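Local coordinates for protein replicative DNA helicase (Mycobacterium chimaera, PDB 6RIY) that is an intein that probably excises itself from a replicative DNA helicase precursor by protein splicing, joining the flanking sequences, at residues A[51-56]-A[109-114]. Sequence-based numbering, arbitrary orientation.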
ATOM      1  N   VAL A  51       3.455  -7.969   4.752  1.00 14.71           N
ATOM      2  CA  VAL A  51       4.561  -7.039   4.952  1.00 12.14           C
ATOM      3  C   VAL A  51       4.362  -6.353   6.295  1.00 12.65           C
ATOM      4  O   VAL A  51       3.339  -5.700   6.523  1.00 16.07           O
ATOM      5  CB  VAL A  51       4.658  -6.010   3.818  1.00 13.97           C
ATOM      6  CG1 VAL A  51       5.954  -5.211   3.958  1.00 11.62           C
ATOM      7  CG2 VAL A  51       4.556  -6.701   2.461  1.00 12.04           C
ATOM      8  N   GLU A  52       5.338  -6.507   7.179  1.00 10.19           N
ATOM      9  CA  GLU A  52       5.295  -5.962   8.531  1.00 11.29           C
ATOM     10  C   GLU A  52       6.304  -4.831   8.639  1.00 18.79           C
ATOM     11  O   GLU A  52       7.473  -4.998   8.269  1.00 14.96           O
ATOM     12  CB  GLU A  52       5.598  -7.056   9.556  1.00 14.09           C
ATOM     13  CG  GLU A  52       5.528  -6.611  10.993  1.00 29.13           C
ATOM     14  CD  GLU A  52       5.912  -7.718  11.953  1.00 44.92           C
ATOM     15  OE1 GLU A  52       5.148  -7.954  12.911  1.00 47.12           O
ATOM     16  OE2 GLU A  52       6.974  -8.353  11.746  1.00 49.20           O
ATOM     17  N   PHE A  53       5.851  -3.688   9.144  1.00 11.15           N
ATOM     18  CA  PHE A  53       6.706  -2.511   9.262  1.00 15.40           C
ATOM     19  C   PHE A  53       7.098  -2.276  10.710  1.00 15.99           C
ATOM     20  O   PHE A  53       6.525  -2.846  11.633  1.00 14.44           O
ATOM     21  CB  PHE A  53       6.003  -1.293   8.676  1.00 11.70           C
ATOM     22  CG  PHE A  53       5.691  -1.451   7.223  1.00  9.81           C
ATOM     23  CD1 PHE A  53       6.644  -1.150   6.263  1.00 15.12           C
ATOM     24  CD2 PHE A  53       4.456  -1.922   6.822  1.00 12.45           C
ATOM     25  CE1 PHE A  53       6.365  -1.301   4.909  1.00 15.86           C
ATOM     26  CE2 PHE A  53       4.168  -2.091   5.466  1.00 10.97           C
ATOM     27  CZ  PHE A  53       5.134  -1.767   4.511  1.00 16.21           C
ATOM     28  N   SER A  54       8.102  -1.414  10.897  1.00 17.05           N
ATOM     29  CA  SER A  54       8.639  -1.174  12.229  1.00 15.55           C
ATOM     30  C   SER A  54       7.681  -0.409  13.133  1.00 16.60           C
ATOM     31  O   SER A  54       7.920  -0.356  14.345  1.00 18.93           O
ATOM     32  CB  SER A  54       9.963  -0.417  12.130  1.00 15.76           C
ATOM     33  OG  SER A  54       9.795   0.774  11.384  1.00 16.25           O
ATOM     34  N   ASP A  55       6.612   0.170  12.589  1.00 15.41           N
ATOM     35  CA  ASP A  55       5.641   0.909  13.387  1.00 17.42           C
ATOM     36  C   ASP A  55       4.512   0.026  13.893  1.00 19.26           C
ATOM     37  O   ASP A  55       3.630   0.515  14.603  1.00 23.80           O
ATOM     38  CB  ASP A  55       5.054   2.062  12.572  1.00 19.17           C
ATOM     39  CG  ASP A  55       4.211   1.569  11.401  1.00 19.54           C
ATOM     40  OD1 ASP A  55       4.465   0.443  10.915  1.00 18.08           O
ATOM     41  OD2 ASP A  55       3.304   2.305  10.966  1.00 27.34           O
ATOM     42  N   GLY A  56       4.510  -1.253  13.534  1.00 18.01           N
ATOM     43  CA  GLY A  56       3.437  -2.156  13.888  1.00 17.88           C
ATOM     44  C   GLY A  56       2.436  -2.392  12.778  1.00 18.43           C
ATOM     45  O   GLY A  56       1.603  -3.292  12.900  1.00 16.54           O
ATOM     46  N   VAL A 109       9.174   4.413   7.676  1.00 16.62           N
ATOM     47  CA  VAL A 109       9.228   3.178   8.456  1.00 17.67           C
ATOM     48  C   VAL A 109      10.282   2.255   7.859  1.00 22.21           C
ATOM     49  O   VAL A 109      10.709   2.419   6.715  1.00 19.43           O
ATOM     50  CB  VAL A 109       7.877   2.417   8.513  1.00 15.62           C
ATOM     51  CG1 VAL A 109       6.865   3.125   9.401  1.00 23.79           C
ATOM     52  CG2 VAL A 109       7.338   2.166   7.100  1.00 13.70           C
ATOM     53  N   GLN A 110      10.687   1.262   8.651  1.00 16.61           N
ATOM     54  CA  GLN A 110      11.596   0.207   8.224  1.00 16.69           C
ATOM     55  C   GLN A 110      10.797  -1.065   7.957  1.00 16.00           C
ATOM     56  O   GLN A 110       9.819  -1.348   8.654  1.00 14.95           O
ATOM     57  CB  GLN A 110      12.658  -0.046   9.298  1.00 18.86           C
ATOM     58  CG  GLN A 110      13.799  -0.968   8.906  1.00 22.55           C
ATOM     59  CD  GLN A 110      15.089  -0.604   9.607  1.00 29.00           C
ATOM     60  OE1 GLN A 110      15.112  -0.409  10.823  1.00 30.45           O
ATOM     61  NE2 GLN A 110      16.175  -0.503   8.842  1.00 23.12           N
ATOM     62  N   ILE A 111      11.207  -1.824   6.939  1.00 14.71           N
ATOM     63  CA  ILE A 111      10.624  -3.146   6.719  1.00 14.82           C
ATOM     64  C   ILE A 111      11.160  -4.102   7.774  1.00 18.13           C
ATOM     65  O   ILE A 111      12.378  -4.239   7.958  1.00 20.36           O
ATOM     66  CB  ILE A 111      10.920  -3.661   5.307  1.00 22.83           C
ATOM     67  CG1 ILE A 111       9.956  -3.023   4.305  1.00 27.99           C
ATOM     68  CG2 ILE A 111      10.770  -5.204   5.257  1.00 21.40           C
ATOM     69  CD1 ILE A 111      10.302  -1.594   3.918  1.00 25.27           C
ATOM     70  N   GLU A 112      10.249  -4.749   8.497  1.00 15.33           N
ATOM     71  CA  GLU A 112      10.673  -5.763   9.448  1.00 19.24           C
ATOM     72  C   GLU A 112      10.701  -7.144   8.819  1.00 23.55           C
ATOM     73  O   GLU A 112      11.636  -7.914   9.056  1.00 28.78           O
ATOM     74  CB  GLU A 112       9.758  -5.767  10.674  1.00 23.15           C
ATOM     75  CG  GLU A 112       9.807  -4.485  11.496  1.00 28.64           C
ATOM     76  CD  GLU A 112      11.047  -4.375  12.370  1.00 31.83           C
ATOM     77  OE1 GLU A 112      12.121  -4.879  11.976  1.00 31.98           O
ATOM     78  OE2 GLU A 112      10.943  -3.786  13.467  1.00 33.56           O
ATOM     79  N   SER A 113       9.694  -7.469   8.016  1.00 18.87           N
ATOM     80  CA  SER A 113       9.656  -8.761   7.358  1.00 20.36           C
ATOM     81  C   SER A 113       8.623  -8.697   6.249  1.00 16.94           C
ATOM     82  O   SER A 113       7.701  -7.878   6.287  1.00 14.55           O
ATOM     83  CB  SER A 113       9.320  -9.886   8.343  1.00 28.74           C
ATOM     84  OG  SER A 113       8.034  -9.692   8.909  1.00 27.15           O
ATOM     85  N   ALA A 114       8.813  -9.552   5.247  1.00 17.04           N
ATOM     86  CA  ALA A 114       7.826  -9.795   4.207  1.00 14.46           C
ATOM     87  C   ALA A 114       7.808 -11.294   3.966  1.00 16.18           C
ATOM     88  O   ALA A 114       8.852 -11.889   3.678  1.00 23.04           O
ATOM     89  CB  ALA A 114       8.156  -9.034   2.921  1.00 17.58           C
TER
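Val109 sets its two methyl branches against different residues of 51-56. Val109 CG2 lies 3.5 Å from CD1 of Phe53, meeting the ring obliquely, while CG1 packs on CB and the carboxylate carbon of Asp55, whose OD2 is hydrogen-bonded to Thr57. Gln110 is gripped at both backbone polar atoms by Ser54. Gln110 N donates to OG of Ser54 at 2.9 Å in a nearly straight bond, and Gln110 O accepts from the Ser54 backbone N at 2.8 Å in the carbonyl plane. Ser54 OG meets the Gln110 N-H because chi1 (55°) sets it between its own N and carbonyl carbon. The same Gln110 carbonyl also sits at the edge of the Phe53 ring.

Ile111 runs alongside Phe53, both side chains pointing the same way, with Ile111 CG1 4.0 Å from ring atom CE1 of Phe53. Trp67, Ile86 and Ile59 extend this apolar cluster. At Glu112 the strand steps out of register: Glu112 N donates to O of Glu52 (2.8 Å), an acceptor shared with a longer, weak bond from Ser113 N (3.3 Å). The bent Glu112 side chain lays CG against the Phe53–Ser54 peptide, and its carboxylate stays apart from that of Glu52, the two planes turned 64° from each other. Ser113 O then takes the Glu52 N-H in an almost straight bond (N to O 2.9 Å), and its OG lies beside the extended Glu52 chain. Ala114 closes the ladder on the other face, its CB touching CG2 of Val51.

With Glu112 and Ser113 both opposite Glu52, this is a classic beta bulge between antiparallel strands 48-53 and 107-117, the central pair of a four-stranded sheet in the all-beta Hedgehog/intein fold.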